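Local coordinates for uncharacterized protein (PDB 3PU2) that is of unknown function but belongs to the AHA1 family of the SRPBCC superfamily and is a putative activator of the Hsp90 ATPase, at residues L42-C52 with R63-R74; P85-E93 with E103-L111. All blocks are in the same frame, centred on the assembly; numbering follows the deposited sequence.

Contact 1. Residues L42-C52 with R63-R74; sequences LFARGWPMTEC and RQVWTGPEGRTR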
loop_
_atom_site.group_PDB
_atom_site.type_symbol
_atom_site.label_atom_id
_atom_site.label_comp_id
_atom_site.label_asym_id
_atom_site.label_seq_id
_atom_site.Cartn_x
_atom_site.Cartn_y
_atom_site.Cartn_z
ATOM N N LEU A 42 -6.120 6.068 0.102
ATOM C CA LEU A 42 -4.667 6.025 0.250
ATOM C C LEU A 42 -3.978 7.388 0.147
ATOM O O LEU A 42 -3.363 7.723 -0.865
ATOM C CB LEU A 42 -4.074 5.075 -0.782
ATOM C CG LEU A 42 -2.551 4.946 -0.746
ATOM C CD1 LEU A 42 -2.081 4.519 0.642
ATOM C CD2 LEU A 42 -2.132 3.937 -1.803
ATOM N N PHE A 43 -4.083 8.158 1.220
ATOM C CA PHE A 43 -3.489 9.482 1.302
ATOM C C PHE A 43 -3.306 9.829 2.773
ATOM O O PHE A 43 -3.955 9.242 3.637
ATOM C CB PHE A 43 -4.415 10.498 0.655
ATOM C CG PHE A 43 -5.713 10.656 1.364
ATOM C CD1 PHE A 43 -5.875 11.630 2.348
ATOM C CD2 PHE A 43 -6.788 9.822 1.061
ATOM C CE1 PHE A 43 -7.096 11.777 3.024
ATOM C CE2 PHE A 43 -8.025 9.955 1.731
ATOM C CZ PHE A 43 -8.176 10.940 2.717
ATOM N N ALA A 44 -2.407 10.764 3.066
ATOM C CA ALA A 44 -2.202 11.176 4.452
ATOM C C ALA A 44 -2.871 12.537 4.659
ATOM O O ALA A 44 -3.326 13.167 3.700
ATOM C CB ALA A 44 -0.728 11.252 4.772
ATOM N N ARG A 45 -2.925 12.975 5.912
ATOM C CA ARG A 45 -3.539 14.249 6.295
ATOM C C ARG A 45 -2.920 15.460 5.575
ATOM O O ARG A 45 -1.746 15.800 5.786
ATOM C CB ARG A 45 -3.418 14.414 7.818
ATOM C CG ARG A 45 -4.465 15.315 8.477
ATOM C CD ARG A 45 -4.375 15.245 10.009
ATOM N NE ARG A 45 -3.056 15.628 10.522
ATOM C CZ ARG A 45 -2.526 16.845 10.412
ATOM N NH1 ARG A 45 -3.199 17.814 9.804
ATOM N NH2 ARG A 45 -1.320 17.094 10.910
ATOM N N GLY A 46 -3.724 16.103 4.727
ATOM C CA GLY A 46 -3.265 17.268 3.987
ATOM C C GLY A 46 -2.464 16.979 2.724
ATOM O O GLY A 46 -1.849 17.875 2.159
ATOM N N TRP A 47 -2.464 15.726 2.281
ATOM C CA TRP A 47 -1.740 15.326 1.081
ATOM C C TRP A 47 -2.608 14.392 0.241
ATOM O O TRP A 47 -2.368 13.184 0.193
ATOM C CB TRP A 47 -0.431 14.605 1.437
ATOM C CG TRP A 47 0.594 15.471 2.114
ATOM C CD1 TRP A 47 0.560 15.935 3.397
ATOM C CD2 TRP A 47 1.763 16.037 1.515
ATOM N NE1 TRP A 47 1.631 16.761 3.636
ATOM C CE2 TRP A 47 2.389 16.843 2.497
ATOM C CE3 TRP A 47 2.344 15.944 0.243
ATOM C CZ2 TRP A 47 3.571 17.561 2.246
ATOM C CZ3 TRP A 47 3.517 16.656 -0.008
ATOM C CH2 TRP A 47 4.119 17.455 0.995
ATOM N N PRO A 48 -3.644 14.940 -0.414
ATOM C CA PRO A 48 -4.539 14.157 -1.258
ATOM C C PRO A 48 -3.775 13.573 -2.446
ATOM O O PRO A 48 -2.715 14.079 -2.816
ATOM C CB PRO A 48 -5.577 15.184 -1.688
ATOM C CG PRO A 48 -4.796 16.442 -1.709
ATOM C CD PRO A 48 -4.044 16.352 -0.423
HETATM N N MSE A 49 -4.300 12.500 -3.036
HETATM C CA MSE A 49 -3.633 11.891 -4.180
HETATM C C MSE A 49 -4.098 12.620 -5.426
HETATM O O MSE A 49 -5.283 12.624 -5.737
HETATM C CB MSE A 49 -3.964 10.405 -4.274
HETATM C CG MSE A 49 -3.029 9.637 -5.197
HETATM SE SE MSE A 49 -3.401 7.755 -5.247
HETATM C CE MSE A 49 -2.340 7.254 -3.723
ATOM N N THR A 50 -3.161 13.251 -6.128
ATOM C CA THR A 50 -3.501 14.013 -7.316
ATOM C C THR A 50 -3.245 13.290 -8.631
ATOM O O THR A 50 -3.834 13.650 -9.647
ATOM C CB THR A 50 -2.792 15.386 -7.324
ATOM O OG1 THR A 50 -1.434 15.231 -6.920
ATOM C CG2 THR A 50 -3.476 16.341 -6.364
ATOM N N GLU A 51 -2.374 12.283 -8.625
ATOM C CA GLU A 51 -2.117 11.500 -9.843
ATOM C C GLU A 51 -2.040 10.029 -9.483
ATOM O O GLU A 51 -1.348 9.639 -8.539
ATOM C CB GLU A 51 -0.815 11.895 -10.540
ATOM C CG GLU A 51 -0.772 11.419 -12.000
ATOM C CD GLU A 51 0.610 11.528 -12.639
ATOM O OE1 GLU A 51 1.321 12.529 -12.374
ATOM O OE2 GLU A 51 0.977 10.614 -13.416
ATOM N N CYS A 52 -2.752 9.202 -10.232
ATOM C CA CYS A 52 -2.731 7.797 -9.916
ATOM C C CYS A 52 -2.855 6.863 -11.104
ATOM O O CYS A 52 -3.932 6.659 -11.662
ATOM C CB CYS A 52 -3.827 7.470 -8.901
ATOM S SG CYS A 52 -3.645 5.804 -8.219
ATOM N N ARG A 63 2.367 4.795 -10.893
ATOM C CA ARG A 63 2.823 6.171 -10.738
ATOM C C ARG A 63 1.850 6.876 -9.799
ATOM O O ARG A 63 0.660 6.943 -10.090
ATOM C CB ARG A 63 2.871 6.858 -12.111
ATOM C CG ARG A 63 3.261 8.332 -12.092
ATOM C CD ARG A 63 4.499 8.580 -11.243
ATOM N NE ARG A 63 4.851 10.003 -11.191
ATOM C CZ ARG A 63 5.798 10.518 -10.408
ATOM N NH1 ARG A 63 6.501 9.734 -9.596
ATOM N NH2 ARG A 63 6.045 11.821 -10.439
ATOM N N GLN A 64 2.350 7.375 -8.667
ATOM C CA GLN A 64 1.504 8.059 -7.681
ATOM C C GLN A 64 2.091 9.393 -7.243
ATOM O O GLN A 64 3.302 9.511 -7.024
ATOM C CB GLN A 64 1.297 7.160 -6.456
ATOM C CG GLN A 64 0.705 5.804 -6.831
ATOM C CD GLN A 64 0.491 4.863 -5.649
ATOM O OE1 GLN A 64 1.434 4.492 -4.953
ATOM N NE2 GLN A 64 -0.753 4.460 -5.439
ATOM N N VAL A 65 1.228 10.400 -7.130
ATOM C CA VAL A 65 1.664 11.724 -6.700
ATOM C C VAL A 65 0.705 12.367 -5.721
ATOM O O VAL A 65 -0.489 12.477 -5.964
ATOM C CB VAL A 65 1.840 12.725 -7.897
ATOM C CG1 VAL A 65 2.356 14.098 -7.382
ATOM C CG2 VAL A 65 2.829 12.141 -8.941
ATOM N N TRP A 66 1.250 12.807 -4.603
ATOM C CA TRP A 66 0.456 13.479 -3.595
ATOM C C TRP A 66 0.905 14.942 -3.572
ATOM O O TRP A 66 2.101 15.256 -3.694
ATOM C CB TRP A 66 0.692 12.824 -2.235
ATOM C CG TRP A 66 0.232 11.410 -2.180
ATOM C CD1 TRP A 66 -1.015 10.957 -1.831
ATOM C CD2 TRP A 66 1.014 10.247 -2.454
ATOM N NE1 TRP A 66 -1.050 9.583 -1.863
ATOM C CE2 TRP A 66 0.183 9.123 -2.243
ATOM C CE3 TRP A 66 2.342 10.042 -2.854
ATOM C CZ2 TRP A 66 0.638 7.818 -2.417
ATOM C CZ3 TRP A 66 2.788 8.754 -3.023
ATOM C CH2 TRP A 66 1.940 7.654 -2.803
ATOM N N THR A 67 -0.069 15.828 -3.440
ATOM C CA THR A 67 0.207 17.243 -3.371
ATOM C C THR A 67 -0.224 17.741 -2.005
ATOM O O THR A 67 -1.382 17.584 -1.598
ATOM C CB THR A 67 -0.574 18.025 -4.397
ATOM O OG1 THR A 67 -0.452 17.388 -5.675
ATOM C CG2 THR A 67 -0.036 19.458 -4.448
ATOM N N GLY A 68 0.716 18.354 -1.306
ATOM C CA GLY A 68 0.417 18.878 0.014
ATOM C C GLY A 68 0.026 20.342 -0.002
ATOM O O GLY A 68 -0.178 20.925 -1.076
ATOM N N PRO A 69 -0.110 20.964 1.180
ATOM C CA PRO A 69 -0.480 22.373 1.179
ATOM C C PRO A 69 0.745 23.098 0.636
ATOM O O PRO A 69 1.867 22.575 0.711
ATOM C CB PRO A 69 -0.730 22.667 2.658
ATOM C CG PRO A 69 -0.995 21.330 3.255
ATOM C CD PRO A 69 0.000 20.466 2.555
ATOM N N GLU A 70 0.531 24.277 0.072
ATOM C CA GLU A 70 1.631 25.057 -0.483
ATOM C C GLU A 70 2.099 24.599 -1.865
ATOM O O GLU A 70 2.908 25.274 -2.500
ATOM C CB GLU A 70 2.802 25.070 0.499
ATOM C CG GLU A 70 2.420 25.686 1.843
ATOM C CD GLU A 70 3.451 26.682 2.349
ATOM O OE1 GLU A 70 4.345 26.278 3.127
ATOM O OE2 GLU A 70 3.367 27.869 1.954
ATOM N N GLY A 71 1.592 23.459 -2.325
ATOM C CA GLY A 71 1.951 22.975 -3.649
ATOM C C GLY A 71 3.015 21.900 -3.835
ATOM O O GLY A 71 2.995 21.213 -4.861
ATOM N N ARG A 72 3.945 21.740 -2.892
ATOM C CA ARG A 72 4.988 20.715 -3.055
ATOM C C ARG A 72 4.393 19.317 -3.278
ATOM O O ARG A 72 3.309 18.993 -2.776
ATOM C CB ARG A 72 5.925 20.694 -1.839
ATOM C CG ARG A 72 5.201 20.474 -0.516
ATOM C CD ARG A 72 6.045 20.910 0.690
ATOM N NE ARG A 72 6.692 19.799 1.391
ATOM C CZ ARG A 72 7.566 18.968 0.836
ATOM N NH1 ARG A 72 7.907 19.111 -0.440
ATOM N NH2 ARG A 72 8.110 18.003 1.564
ATOM N N THR A 73 5.102 18.497 -4.053
ATOM C CA THR A 73 4.652 17.140 -4.331
ATOM C C THR A 73 5.574 16.077 -3.758
ATOM O O THR A 73 6.689 16.347 -3.299
ATOM C CB THR A 73 4.520 16.857 -5.838
ATOM O OG1 THR A 73 5.816 16.850 -6.440
ATOM C CG2 THR A 73 3.656 17.896 -6.492
ATOM N N ARG A 74 5.079 14.854 -3.797
ATOM C CA ARG A 74 5.797 13.710 -3.303
ATOM C C ARG A 74 5.236 12.561 -4.124
ATOM O O ARG A 74 4.014 12.373 -4.205
ATOM C CB ARG A 74 5.520 13.543 -1.798
ATOM C CG ARG A 74 5.620 12.129 -1.262
ATOM C CD ARG A 74 5.633 12.128 0.260
ATOM N NE ARG A 74 4.434 12.712 0.862
ATOM C CZ ARG A 74 4.354 13.072 2.142
ATOM N NH1 ARG A 74 5.403 12.915 2.941
ATOM N NH2 ARG A 74 3.229 13.574 2.632
#
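W47 is sandwiched between the backbone at G68 and the side chain of R74, with a different kind of partner on each face of its indole. G68 CA sits over one face, 3.5 Å from the centroid of the six-membered ring, and any side chain at G68 would run into the indole, which suits glycine to the place. Over the opposite face, R74 makes a cation-pi contact, its CZ 4.0 Å from the same centroid and its guanidinium inclined by 51° to the ring. R72 comes to the rim instead, and CH2 of W47 meets the face of its guanidinium. A leucine in place of W47 would probably leave the R74 guanidinium without its aromatic partner and open a gap above G68.

The buried part lies around W66. Its NE1 gives a nearly straight bond (170°) to L42 O, 3.1 Å away in the ring plane, which fixes the indole's rotation and pairs its polar atom. The selenomethionine M49 runs alongside; a bend at chi3 (-86°) carries its CE to the indole.

The sheet face of V65 and E51 is, by contrast, nearer solvent: E51 OE1 stays 4.5 Å from R63 NE, too far for a salt bridge, and E51 CB packs on V65. At the exposed margin the hydroxyls T50 OG1 and T67 OG1 share a 2.7 Å hydrogen bond. V65 O accepts from both T50 N and E51 N, the signature of a classic beta bulge in the antiparallel hairpin of strands 49-54 and 61-67, which ends the Bet v 1-like sheet.

Contact 2. Residues P85-E93 with E103-L111; sequences PPHRLIHSE and ETLVTLQLL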
loop_
_atom_site.group_PDB
_atom_site.type_symbol
_atom_site.label_atom_id
_atom_site.label_comp_id
_atom_site.label_asym_id
_atom_site.label_seq_id
_atom_site.Cartn_x
_atom_site.Cartn_y
_atom_site.Cartn_z
ATOM N N PRO A 85 -5.004 -11.841 -9.503
ATOM C CA PRO A 85 -6.256 -11.447 -8.846
ATOM C C PRO A 85 -7.109 -12.613 -8.371
ATOM O O PRO A 85 -7.349 -13.555 -9.123
ATOM C CB PRO A 85 -6.971 -10.573 -9.900
ATOM C CG PRO A 85 -6.262 -10.865 -11.223
ATOM C CD PRO A 85 -4.824 -11.128 -10.786
ATOM N N PRO A 86 -7.603 -12.543 -7.124
ATOM C CA PRO A 86 -7.328 -11.396 -6.257
ATOM C C PRO A 86 -6.350 -11.528 -5.079
ATOM O O PRO A 86 -6.249 -10.612 -4.261
ATOM C CB PRO A 86 -8.710 -10.860 -5.976
ATOM C CG PRO A 86 -9.490 -12.136 -5.780
ATOM C CD PRO A 86 -8.940 -13.098 -6.821
ATOM N N HIS A 87 -5.601 -12.621 -5.003
ATOM C CA HIS A 87 -4.861 -12.971 -3.796
ATOM C C HIS A 87 -3.429 -12.496 -3.698
ATOM O O HIS A 87 -2.846 -12.506 -2.613
ATOM C CB HIS A 87 -4.858 -14.488 -3.560
ATOM C CG HIS A 87 -5.403 -15.299 -4.698
ATOM N ND1 HIS A 87 -6.736 -15.639 -4.795
ATOM C CD2 HIS A 87 -4.791 -15.877 -5.760
ATOM C CE1 HIS A 87 -6.920 -16.395 -5.864
ATOM N NE2 HIS A 87 -5.755 -16.553 -6.468
ATOM N N ARG A 88 -2.848 -12.096 -4.813
ATOM C CA ARG A 88 -1.461 -11.683 -4.749
ATOM C C ARG A 88 -1.061 -10.647 -5.777
ATOM O O ARG A 88 -1.528 -10.663 -6.913
ATOM C CB ARG A 88 -0.573 -12.921 -4.881
ATOM C CG ARG A 88 0.774 -12.765 -4.229
ATOM C CD ARG A 88 1.548 -14.073 -4.195
ATOM N NE ARG A 88 1.921 -14.539 -5.526
ATOM C CZ ARG A 88 3.068 -15.151 -5.798
ATOM N NH1 ARG A 88 3.950 -15.366 -4.830
ATOM N NH2 ARG A 88 3.336 -15.552 -7.031
ATOM N N LEU A 89 -0.202 -9.729 -5.359
ATOM C CA LEU A 89 0.309 -8.686 -6.244
ATOM C C LEU A 89 1.670 -8.296 -5.711
ATOM O O LEU A 89 1.874 -8.160 -4.497
ATOM C CB LEU A 89 -0.599 -7.456 -6.267
ATOM C CG LEU A 89 -0.092 -6.335 -7.182
ATOM C CD1 LEU A 89 -0.845 -6.360 -8.477
ATOM C CD2 LEU A 89 -0.300 -4.987 -6.514
ATOM N N ILE A 90 2.611 -8.128 -6.625
ATOM C CA ILE A 90 3.963 -7.767 -6.255
ATOM C C ILE A 90 4.424 -6.661 -7.189
ATOM O O ILE A 90 4.258 -6.748 -8.421
ATOM C CB ILE A 90 4.908 -8.957 -6.418
ATOM C CG1 ILE A 90 4.401 -10.137 -5.593
ATOM C CG2 ILE A 90 6.317 -8.547 -6.021
ATOM C CD1 ILE A 90 5.206 -11.408 -5.764
ATOM N N HIS A 91 4.974 -5.605 -6.609
ATOM C CA HIS A 91 5.478 -4.524 -7.423
ATOM C C HIS A 91 6.640 -3.898 -6.713
ATOM O O HIS A 91 6.854 -4.120 -5.516
ATOM C CB HIS A 91 4.409 -3.463 -7.684
ATOM C CG HIS A 91 3.992 -2.691 -6.468
ATOM N ND1 HIS A 91 2.860 -2.996 -5.742
ATOM C CD2 HIS A 91 4.544 -1.610 -5.867
ATOM C CE1 HIS A 91 2.732 -2.134 -4.748
ATOM N NE2 HIS A 91 3.741 -1.284 -4.802
ATOM N N SER A 92 7.409 -3.131 -7.459
ATOM C CA SER A 92 8.540 -2.449 -6.876
ATOM C C SER A 92 8.037 -1.041 -6.570
ATOM O O SER A 92 7.025 -0.617 -7.124
ATOM C CB SER A 92 9.686 -2.414 -7.886
ATOM O OG SER A 92 9.233 -1.934 -9.145
ATOM N N GLU A 93 8.712 -0.339 -5.666
ATOM C CA GLU A 93 8.343 1.029 -5.338
ATOM C C GLU A 93 9.629 1.811 -5.192
ATOM O O GLU A 93 10.641 1.278 -4.733
ATOM C CB GLU A 93 7.585 1.112 -4.017
ATOM C CG GLU A 93 6.077 0.997 -4.084
ATOM C CD GLU A 93 5.407 1.558 -2.820
ATOM O OE1 GLU A 93 6.128 1.863 -1.840
ATOM O OE2 GLU A 93 4.160 1.696 -2.807
ATOM N N GLU A 103 15.270 1.266 -3.804
ATOM C CA GLU A 103 14.106 0.623 -4.420
ATOM C C GLU A 103 13.568 -0.468 -3.494
ATOM O O GLU A 103 14.341 -1.246 -2.954
ATOM C CB GLU A 103 14.472 0.017 -5.783
ATOM C CG GLU A 103 13.251 -0.303 -6.665
ATOM C CD GLU A 103 13.599 -0.468 -8.147
ATOM O OE1 GLU A 103 14.426 0.318 -8.666
ATOM O OE2 GLU A 103 13.036 -1.373 -8.804
ATOM N N THR A 104 12.256 -0.528 -3.298
ATOM C CA THR A 104 11.685 -1.547 -2.417
ATOM C C THR A 104 10.731 -2.489 -3.147
ATOM O O THR A 104 10.134 -2.126 -4.175
ATOM C CB THR A 104 10.900 -0.906 -1.233
ATOM O OG1 THR A 104 9.788 -0.156 -1.734
ATOM C CG2 THR A 104 11.796 0.029 -0.431
ATOM N N LEU A 105 10.579 -3.699 -2.618
ATOM C CA LEU A 105 9.660 -4.663 -3.229
ATOM C C LEU A 105 8.522 -4.922 -2.251
ATOM O O LEU A 105 8.747 -5.386 -1.129
ATOM C CB LEU A 105 10.366 -5.976 -3.540
ATOM C CG LEU A 105 9.559 -6.900 -4.453
ATOM C CD1 LEU A 105 9.869 -6.572 -5.909
ATOM C CD2 LEU A 105 9.914 -8.347 -4.151
ATOM N N VAL A 106 7.304 -4.637 -2.701
ATOM C CA VAL A 106 6.109 -4.765 -1.887
ATOM C C VAL A 106 5.232 -5.937 -2.263
ATOM O O VAL A 106 4.846 -6.084 -3.415
ATOM C CB VAL A 106 5.274 -3.503 -2.014
ATOM C CG1 VAL A 106 4.108 -3.569 -1.081
ATOM C CG2 VAL A 106 6.137 -2.290 -1.725
ATOM N N THR A 107 4.879 -6.745 -1.272
ATOM C CA THR A 107 4.065 -7.934 -1.502
ATOM C C THR A 107 2.720 -7.878 -0.780
ATOM O O THR A 107 2.663 -7.721 0.432
ATOM C CB THR A 107 4.829 -9.190 -1.023
ATOM O OG1 THR A 107 6.194 -9.109 -1.460
ATOM C CG2 THR A 107 4.190 -10.463 -1.569
ATOM N N LEU A 108 1.640 -8.012 -1.535
ATOM C CA LEU A 108 0.306 -7.991 -0.959
ATOM C C LEU A 108 -0.353 -9.340 -1.168
ATOM O O LEU A 108 -0.480 -9.825 -2.293
ATOM C CB LEU A 108 -0.569 -6.922 -1.623
ATOM C CG LEU A 108 -0.021 -5.494 -1.664
ATOM C CD1 LEU A 108 -0.840 -4.699 -2.659
ATOM C CD2 LEU A 108 -0.047 -4.844 -0.282
ATOM N N GLN A 109 -0.788 -9.937 -0.076
ATOM C CA GLN A 109 -1.448 -11.228 -0.134
ATOM C C GLN A 109 -2.833 -11.077 0.499
ATOM O O GLN A 109 -2.959 -10.595 1.628
ATOM C CB GLN A 109 -0.621 -12.248 0.652
ATOM C CG GLN A 109 -0.659 -13.676 0.130
ATOM C CD GLN A 109 0.704 -14.129 -0.374
ATOM O OE1 GLN A 109 1.740 -13.780 0.199
ATOM N NE2 GLN A 109 0.709 -14.917 -1.443
ATOM N N LEU A 110 -3.868 -11.480 -0.233
ATOM C CA LEU A 110 -5.237 -11.405 0.266
ATOM C C LEU A 110 -5.848 -12.797 0.487
ATOM O O LEU A 110 -6.145 -13.505 -0.470
ATOM C CB LEU A 110 -6.119 -10.616 -0.704
ATOM C CG LEU A 110 -5.865 -9.123 -0.905
ATOM C CD1 LEU A 110 -4.698 -8.907 -1.851
ATOM C CD2 LEU A 110 -7.114 -8.497 -1.491
ATOM N N LEU A 111 -6.029 -13.183 1.749
ATOM C CA LEU A 111 -6.619 -14.480 2.086
ATOM C C LEU A 111 -7.927 -14.294 2.846
ATOM O O LEU A 111 -7.985 -13.538 3.816
ATOM C CB LEU A 111 -5.657 -15.317 2.935
ATOM C CG LEU A 111 -4.981 -14.625 4.120
ATOM C CD1 LEU A 111 -4.712 -15.627 5.228
ATOM C CD2 LEU A 111 -3.690 -13.971 3.649
#
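H91 and V106 face each other as a hydrogen-bonded antiparallel pair, and their side chains lie side by side. The histidine's chi1 of 68° sets CG between its backbone N and carbonyl carbon, turning a ring face to the valine, whose CB stands 4.1 Å from the ring centroid in a CH-pi contact. The branched, apolar valine suits this flat partner. L89 and L108 continue the same buried face, touching through CD2 and CD1, while helix 25-33 brings W29 against L89.

On the other face R88 can be followed outward. Its CB passes 4.0 Å from L108 O; CG moves on to Q109 NE2, and CD comes closest to that same amide nitrogen. The aliphatic stem thus runs alongside Q109, with guanidinium and amide planes 32° apart. A bend at chi3 (66°) then turns the tip: NE bonds just outside the segment, I90 CD1 lies over one guanidinium face toward its rim, and NH2 forms a salt bridge with E84 on strand 73-84. A long arginine fits here because its stem packs locally while its charge reaches a neighbouring strand. Farther along this face, I90 CG2 rests 4.0 Å from L105 CG, and S92 OG accepts a hydrogen bond from the backbone N of R79.

Paired bonds join the backbones at L89-L108, H91-V106 and E93-T104. This regular ladder is an antiparallel beta hairpin in the middle of the curved sheet that characterises the Bet v 1-like, or SRPBCC, fold.

Contacts 1 and 2 are two hairpins of one antiparallel sheet; both segments of contact 1 precede those of contact 2 in the chain. Their centres are about 22 Å apart on opposite sides of the chain's centre, yet their nearest atoms come within about 4 Å without touching. Strand 73-84 connects them: it leaves the turn of contact 1, pairs with strand 61-67, and then lies beside strand 88-93. L76 on that strand meets Q64 and W66 of contact 1 as well as E93 of contact 2. Strand 49-54 is outermost at one side of the sheet, whereas strands 88-93 and 104-113 are in its middle. SRPBCC proteins commonly hold ligands between sheet and long C-terminal helix, but no ligand site is established here.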